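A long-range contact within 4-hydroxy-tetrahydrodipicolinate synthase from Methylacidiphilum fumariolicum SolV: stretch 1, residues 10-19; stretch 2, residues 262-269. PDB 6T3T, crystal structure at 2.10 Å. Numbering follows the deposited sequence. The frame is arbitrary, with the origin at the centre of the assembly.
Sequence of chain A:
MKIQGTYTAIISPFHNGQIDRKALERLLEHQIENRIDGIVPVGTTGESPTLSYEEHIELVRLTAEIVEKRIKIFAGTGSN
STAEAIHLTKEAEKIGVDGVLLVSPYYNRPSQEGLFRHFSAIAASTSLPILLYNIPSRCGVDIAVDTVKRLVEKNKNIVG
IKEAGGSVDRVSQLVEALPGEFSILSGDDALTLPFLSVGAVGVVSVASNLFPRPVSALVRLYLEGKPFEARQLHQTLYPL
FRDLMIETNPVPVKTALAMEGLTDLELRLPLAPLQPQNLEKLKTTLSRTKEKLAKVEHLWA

Stretch 1, residues 10-19: IISPFHNGQI
Stretch 2 (262-269) LTDLELRL

Residues 10-13 run extended, with phi/psi from -60/160 at I11 to -99/104 at S12. F14 (-115/145) and H15 (-145/116) continue this course into a type I' turn from H15 to Q18. N16 (58/48) and G17 (73/9) form its corners, both with positive phi. The turn is closed by H15 N to Q18 O at 2.8 Å and, weakly, by Q18 N to H15 O at 3.3 Å. Stretch 2 has no regular helix or strand. T263 is extended at -157/164, and D264 to R268 have phi between -76 and -114 and psi between 73 and 143. CA-CA distances set the register: P13 to T263 6.0 Å, H15 to D264 6.1 Å, F14 to E266 5.9 Å.

T263, D264, E266 and R268 point toward stretch 1; L265 and L267 point away.

I11 (chi1 p, chi2 t) packs CD1 against T263 CG2 at 3.9 Å. T263 is t, and its OG1 lies 3.5 Å from P13 CB. T263 OG1 donates to water 1 at 2.5 Å, and that water donates to F14 O at 2.9 Å, bridging the stretches.

D264 (chi1 m, chi2 0°) accepts from H15 (chi1 t, chi2 64°). The bond from H15 ND1 to D264 OD2 is very short, 2.3 Å, and nearly straight at 172°.

E266, with chi1 off-well at -141°, chi2 t and chi3 -95°, brings its carboxylate to the turn amides. G17 N donates to E266 OE2 at 2.7 Å; N16 N donates weakly to E266 OE1 at 3.0 Å.

R268 (chi1 m, chi2 and chi3 t, chi4 -166°) lays its guanidinium flat on the F14 ring. F14 is m, with chi2 -41°. The planes meet at 13°, and R268 CZ sits 4.2 Å from the F14 ring centroid, a cation-pi contact. R268 NH2 is 3.0 Å from G17 O.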

ATOM      1  N   ILE A  10     -23.620 -18.225   0.454  1.00 16.96           N
ATOM      2  CA  ILE A  10     -23.920 -19.075   1.596  1.00 17.80           C
ATOM      3  C   ILE A  10     -22.668 -19.784   2.076  1.00 15.01           C
ATOM      4  O   ILE A  10     -21.790 -20.156   1.280  1.00 18.94           O
ATOM      5  CB  ILE A  10     -25.015 -20.101   1.243  1.00 21.08           C
ATOM      6  CG1 ILE A  10     -24.613 -20.901  -0.012  1.00 17.25           C
ATOM      7  CG2 ILE A  10     -26.321 -19.418   1.057  1.00 19.39           C
ATOM      8  CD1 ILE A  10     -25.296 -22.230  -0.053  1.00 24.26           C
ATOM      9  N   ILE A  11     -22.603 -19.997   3.397  1.00 16.13           N
ATOM     10  CA  ILE A  11     -21.633 -20.947   3.964  1.00 16.16           C
ATOM     11  C   ILE A  11     -21.895 -22.352   3.394  1.00 15.79           C
ATOM     12  O   ILE A  11     -22.992 -22.668   2.934  1.00 18.47           O
ATOM     13  CB  ILE A  11     -21.732 -20.962   5.498  1.00 18.87           C
ATOM     14  CG1 ILE A  11     -23.155 -21.318   5.934  1.00 21.07           C
ATOM     15  CG2 ILE A  11     -21.382 -19.598   6.109  1.00 15.76           C
ATOM     16  CD1 ILE A  11     -23.236 -21.955   7.323  1.00 15.85           C
ATOM     17  N   SER A  12     -20.883 -23.214   3.470  1.00 17.75           N
ATOM     18  CA  SER A  12     -21.074 -24.635   3.215  1.00 19.30           C
ATOM     19  C   SER A  12     -21.190 -25.267   4.592  1.00 22.97           C
ATOM     20  O   SER A  12     -20.178 -25.372   5.302  1.00 24.50           O
ATOM     21  CB  SER A  12     -19.910 -25.257   2.432  1.00 15.93           C
ATOM     22  OG  SER A  12     -19.855 -24.775   1.115  1.00 16.18           O
ATOM     23  N   PRO A  13     -22.387 -25.647   5.050  1.00 20.83           N
ATOM     24  CA  PRO A  13     -22.497 -26.193   6.408  1.00 19.67           C
ATOM     25  C   PRO A  13     -21.870 -27.578   6.467  1.00 21.91           C
ATOM     26  O   PRO A  13     -22.059 -28.396   5.566  1.00 20.87           O
ATOM     27  CB  PRO A  13     -24.008 -26.219   6.675  1.00 22.43           C
ATOM     28  CG  PRO A  13     -24.650 -26.176   5.349  1.00 23.20           C
ATOM     29  CD  PRO A  13     -23.710 -25.407   4.446  1.00 23.72           C
ATOM     30  N   PHE A  14     -21.028 -27.789   7.479  1.00 19.77           N
ATOM     31  CA  PHE A  14     -20.373 -29.068   7.697  1.00 20.63           C
ATOM     32  C   PHE A  14     -20.837 -29.685   9.003  1.00 23.58           C
ATOM     33  O   PHE A  14     -20.965 -28.990  10.019  1.00 24.37           O
ATOM     34  CB  PHE A  14     -18.853 -28.910   7.762  1.00 23.99           C
ATOM     35  CG  PHE A  14     -18.241 -28.385   6.513  1.00 26.20           C
ATOM     36  CD1 PHE A  14     -18.670 -28.823   5.274  1.00 25.00           C
ATOM     37  CD2 PHE A  14     -17.214 -27.449   6.578  1.00 21.77           C
ATOM     38  CE1 PHE A  14     -18.065 -28.344   4.123  1.00 21.81           C
ATOM     39  CE2 PHE A  14     -16.625 -26.964   5.432  1.00 21.27           C
ATOM     40  CZ  PHE A  14     -17.056 -27.410   4.202  1.00 17.92           C
ATOM     41  N   HIS A  15     -20.946 -31.010   8.998  1.00 25.18           N
ATOM     42  CA  HIS A  15     -21.234 -31.768  10.205  1.00 29.79           C
ATOM     43  C   HIS A  15     -20.481 -33.084  10.116  1.00 29.75           C
ATOM     44  O   HIS A  15     -20.771 -33.909   9.234  1.00 23.13           O
ATOM     45  CB  HIS A  15     -22.735 -32.004  10.347  1.00 31.99           C
ATOM     46  CG  HIS A  15     -23.111 -32.757  11.578  1.00 29.16           C
ATOM     47  ND1 HIS A  15     -22.897 -32.263  12.845  1.00 30.43           N
ATOM     48  CD2 HIS A  15     -23.718 -33.957  11.737  1.00 30.47           C
ATOM     49  CE1 HIS A  15     -23.344 -33.131  13.736  1.00 35.30           C
ATOM     50  NE2 HIS A  15     -23.841 -34.170  13.089  1.00 36.56           N
ATOM     51  N   ASN A  16     -19.536 -33.280  11.037  1.00 27.86           N
ATOM     52  CA  ASN A  16     -18.721 -34.491  11.082  1.00 32.73           C
ATOM     53  C   ASN A  16     -17.961 -34.701   9.774  1.00 29.43           C
ATOM     54  O   ASN A  16     -17.968 -35.779   9.179  1.00 32.18           O
ATOM     55  CB  ASN A  16     -19.588 -35.702  11.422  1.00 29.50           C
ATOM     56  CG  ASN A  16     -20.338 -35.513  12.715  1.00 31.29           C
ATOM     57  OD1 ASN A  16     -21.469 -35.952  12.852  1.00 43.07           O
ATOM     58  ND2 ASN A  16     -19.718 -34.838  13.663  1.00 30.59           N
ATOM     59  N   GLY A  17     -17.321 -33.642   9.318  1.00 27.83           N
ATOM     60  CA  GLY A  17     -16.476 -33.736   8.155  1.00 28.51           C
ATOM     61  C   GLY A  17     -17.192 -33.872   6.846  1.00 29.38           C
ATOM     62  O   GLY A  17     -16.549 -34.054   5.811  1.00 29.20           O
ATOM     63  N   GLN A  18     -18.507 -33.711   6.826  1.00 31.55           N
ATOM     64  CA  GLN A  18     -19.237 -33.877   5.570  1.00 34.18           C
ATOM     65  C   GLN A  18     -20.244 -32.744   5.458  1.00 31.91           C
ATOM     66  O   GLN A  18     -20.501 -32.025   6.435  1.00 26.90           O
ATOM     67  CB  GLN A  18     -19.907 -35.251   5.545  1.00 38.16           C
ATOM     68  CG  GLN A  18     -18.880 -36.389   5.651  1.00 41.65           C
ATOM     69  CD  GLN A  18     -19.467 -37.727   6.113  1.00 60.77           C
ATOM     70  OE1 GLN A  18     -20.698 -37.913   6.193  1.00 59.19           O
ATOM     71  NE2 GLN A  18     -18.592 -38.696   6.423  1.00 63.77           N
ATOM     72  N   ILE A  19     -20.806 -32.584   4.258  1.00 30.56           N
ATOM     73  CA  ILE A  19     -21.854 -31.595   4.036  1.00 27.58           C
ATOM     74  C   ILE A  19     -23.032 -31.900   4.954  1.00 31.80           C
ATOM     75  O   ILE A  19     -23.475 -33.047   5.060  1.00 36.07           O
ATOM     76  CB  ILE A  19     -22.285 -31.579   2.562  1.00 32.70           C
ATOM     77  CG1 ILE A  19     -21.136 -31.127   1.665  1.00 30.93           C
ATOM     78  CG2 ILE A  19     -23.496 -30.670   2.347  1.00 31.14           C
ATOM     79  CD1 ILE A  19     -21.402 -31.364   0.184  1.00 28.66           C
ATOM     80  N   LEU A 262     -27.326 -22.829  14.238  1.00 23.75           N
ATOM     81  CA  LEU A 262     -27.802 -23.034  12.882  1.00 22.82           C
ATOM     82  C   LEU A 262     -26.861 -23.897  12.057  1.00 22.44           C
ATOM     83  O   LEU A 262     -27.257 -24.393  11.001  1.00 25.63           O
ATOM     84  CB  LEU A 262     -28.009 -21.683  12.192  1.00 25.01           C
ATOM     85  CG  LEU A 262     -29.155 -20.916  12.868  1.00 26.56           C
ATOM     86  CD1 LEU A 262     -29.400 -19.571  12.219  1.00 24.41           C
ATOM     87  CD2 LEU A 262     -30.431 -21.771  12.871  1.00 27.60           C
ATOM     88  N   THR A 263     -25.622 -24.060  12.508  1.00 20.02           N
ATOM     89  CA  THR A 263     -24.655 -24.909  11.842  1.00 20.52           C
ATOM     90  C   THR A 263     -23.622 -25.302  12.893  1.00 24.10           C
ATOM     91  O   THR A 263     -23.597 -24.739  13.988  1.00 23.83           O
ATOM     92  CB  THR A 263     -24.041 -24.195  10.619  1.00 19.46           C
ATOM     93  OG1 THR A 263     -23.216 -25.110   9.878  1.00 22.08           O
ATOM     94  CG2 THR A 263     -23.221 -22.983  11.053  1.00 19.77           C
ATOM     95  N   ASP A 264     -22.840 -26.338  12.594  1.00 23.25           N
ATOM     96  CA  ASP A 264     -21.670 -26.649  13.406  1.00 26.43           C
ATOM     97  C   ASP A 264     -20.542 -25.671  13.109  1.00 25.22           C
ATOM     98  O   ASP A 264     -20.292 -25.319  11.954  1.00 21.09           O
ATOM     99  CB  ASP A 264     -21.166 -28.065  13.134  1.00 27.94           C
ATOM    100  CG  ASP A 264     -22.121 -29.110  13.602  1.00 31.07           C
ATOM    101  OD1 ASP A 264     -23.185 -28.738  14.137  1.00 34.84           O
ATOM    102  OD2 ASP A 264     -21.796 -30.300  13.450  1.00 32.10           O
ATOM    103  N   LEU A 265     -19.835 -25.254  14.155  1.00 24.57           N
ATOM    104  CA  LEU A 265     -18.628 -24.466  13.935  1.00 23.44           C
ATOM    105  C   LEU A 265     -17.529 -25.455  13.555  1.00 21.78           C
ATOM    106  O   LEU A 265     -16.685 -25.851  14.361  1.00 23.09           O
ATOM    107  CB  LEU A 265     -18.259 -23.626  15.146  1.00 21.07           C
ATOM    108  CG  LEU A 265     -17.015 -22.769  14.897  1.00 23.17           C
ATOM    109  CD1 LEU A 265     -17.005 -22.259  13.464  1.00 25.42           C
ATOM    110  CD2 LEU A 265     -16.994 -21.620  15.860  1.00 30.43           C
ATOM    111  N   GLU A 266     -17.646 -25.954  12.336  1.00 24.28           N
ATOM    112  CA  GLU A 266     -16.641 -26.800  11.709  1.00 26.31           C
ATOM    113  C   GLU A 266     -16.019 -26.019  10.560  1.00 23.40           C
ATOM    114  O   GLU A 266     -16.701 -25.692   9.585  1.00 23.45           O
ATOM    115  CB  GLU A 266     -17.246 -28.096  11.198  1.00 17.70           C
ATOM    116  CG  GLU A 266     -16.379 -29.292  11.411  1.00 31.43           C
ATOM    117  CD  GLU A 266     -17.101 -30.570  11.095  1.00 24.04           C
ATOM    118  OE1 GLU A 266     -17.631 -31.167  12.041  1.00 29.89           O
ATOM    119  OE2 GLU A 266     -17.090 -31.002   9.922  1.00 30.20           O
ATOM    120  N   LEU A 267     -14.747 -25.695  10.697  1.00 21.72           N
ATOM    121  CA  LEU A 267     -13.977 -25.044   9.655  1.00 27.97           C
ATOM    122  C   LEU A 267     -12.897 -26.000   9.169  1.00 24.77           C
ATOM    123  O   LEU A 267     -12.298 -26.736   9.964  1.00 31.10           O
ATOM    124  CB  LEU A 267     -13.359 -23.745  10.172  1.00 23.40           C
ATOM    125  CG  LEU A 267     -14.385 -22.703  10.584  1.00 22.06           C
ATOM    126  CD1 LEU A 267     -13.841 -21.767  11.666  1.00 21.86           C
ATOM    127  CD2 LEU A 267     -14.807 -21.931   9.359  1.00 22.45           C
ATOM    128  N   ARG A 268     -12.633 -25.976   7.880  1.00 18.57           N
ATOM    129  CA  ARG A 268     -11.561 -26.792   7.329  1.00 18.78           C
ATOM    130  C   ARG A 268     -10.271 -25.987   7.255  1.00 19.46           C
ATOM    131  O   ARG A 268     -10.262 -24.855   6.751  1.00 20.01           O
ATOM    132  CB  ARG A 268     -11.961 -27.308   5.953  1.00 12.66           C
ATOM    133  CG  ARG A 268     -13.110 -28.301   6.053  1.00 24.15           C
ATOM    134  CD  ARG A 268     -13.649 -28.754   4.676  1.00 23.03           C
ATOM    135  NE  ARG A 268     -14.543 -29.893   4.863  1.00 25.49           N
ATOM    136  CZ  ARG A 268     -14.964 -30.700   3.894  1.00 28.30           C
ATOM    137  NH1 ARG A 268     -14.581 -30.523   2.627  1.00 24.22           N
ATOM    138  NH2 ARG A 268     -15.765 -31.704   4.206  1.00 27.64           N
ATOM    139  N   LEU A 269      -9.193 -26.585   7.755  1.00 21.27           N
ATOM    140  CA  LEU A 269      -7.877 -25.981   7.690  1.00 17.97           C
ATOM    141  C   LEU A 269      -7.512 -25.686   6.239  1.00 18.32           C
ATOM    142  O   LEU A 269      -7.744 -26.516   5.360  1.00 16.36           O
ATOM    143  CB  LEU A 269      -6.844 -26.901   8.343  1.00 17.75           C
ATOM    144  CG  LEU A 269      -6.843 -26.992   9.887  1.00 20.63           C
ATOM    145  CD1 LEU A 269      -5.898 -28.072  10.422  1.00 18.47           C
ATOM    146  CD2 LEU A 269      -6.504 -25.643  10.485  1.00 15.44           C
TER
HETATM  147  O   HOH W   1     -23.538 -27.621   9.923  1.00 21.58           O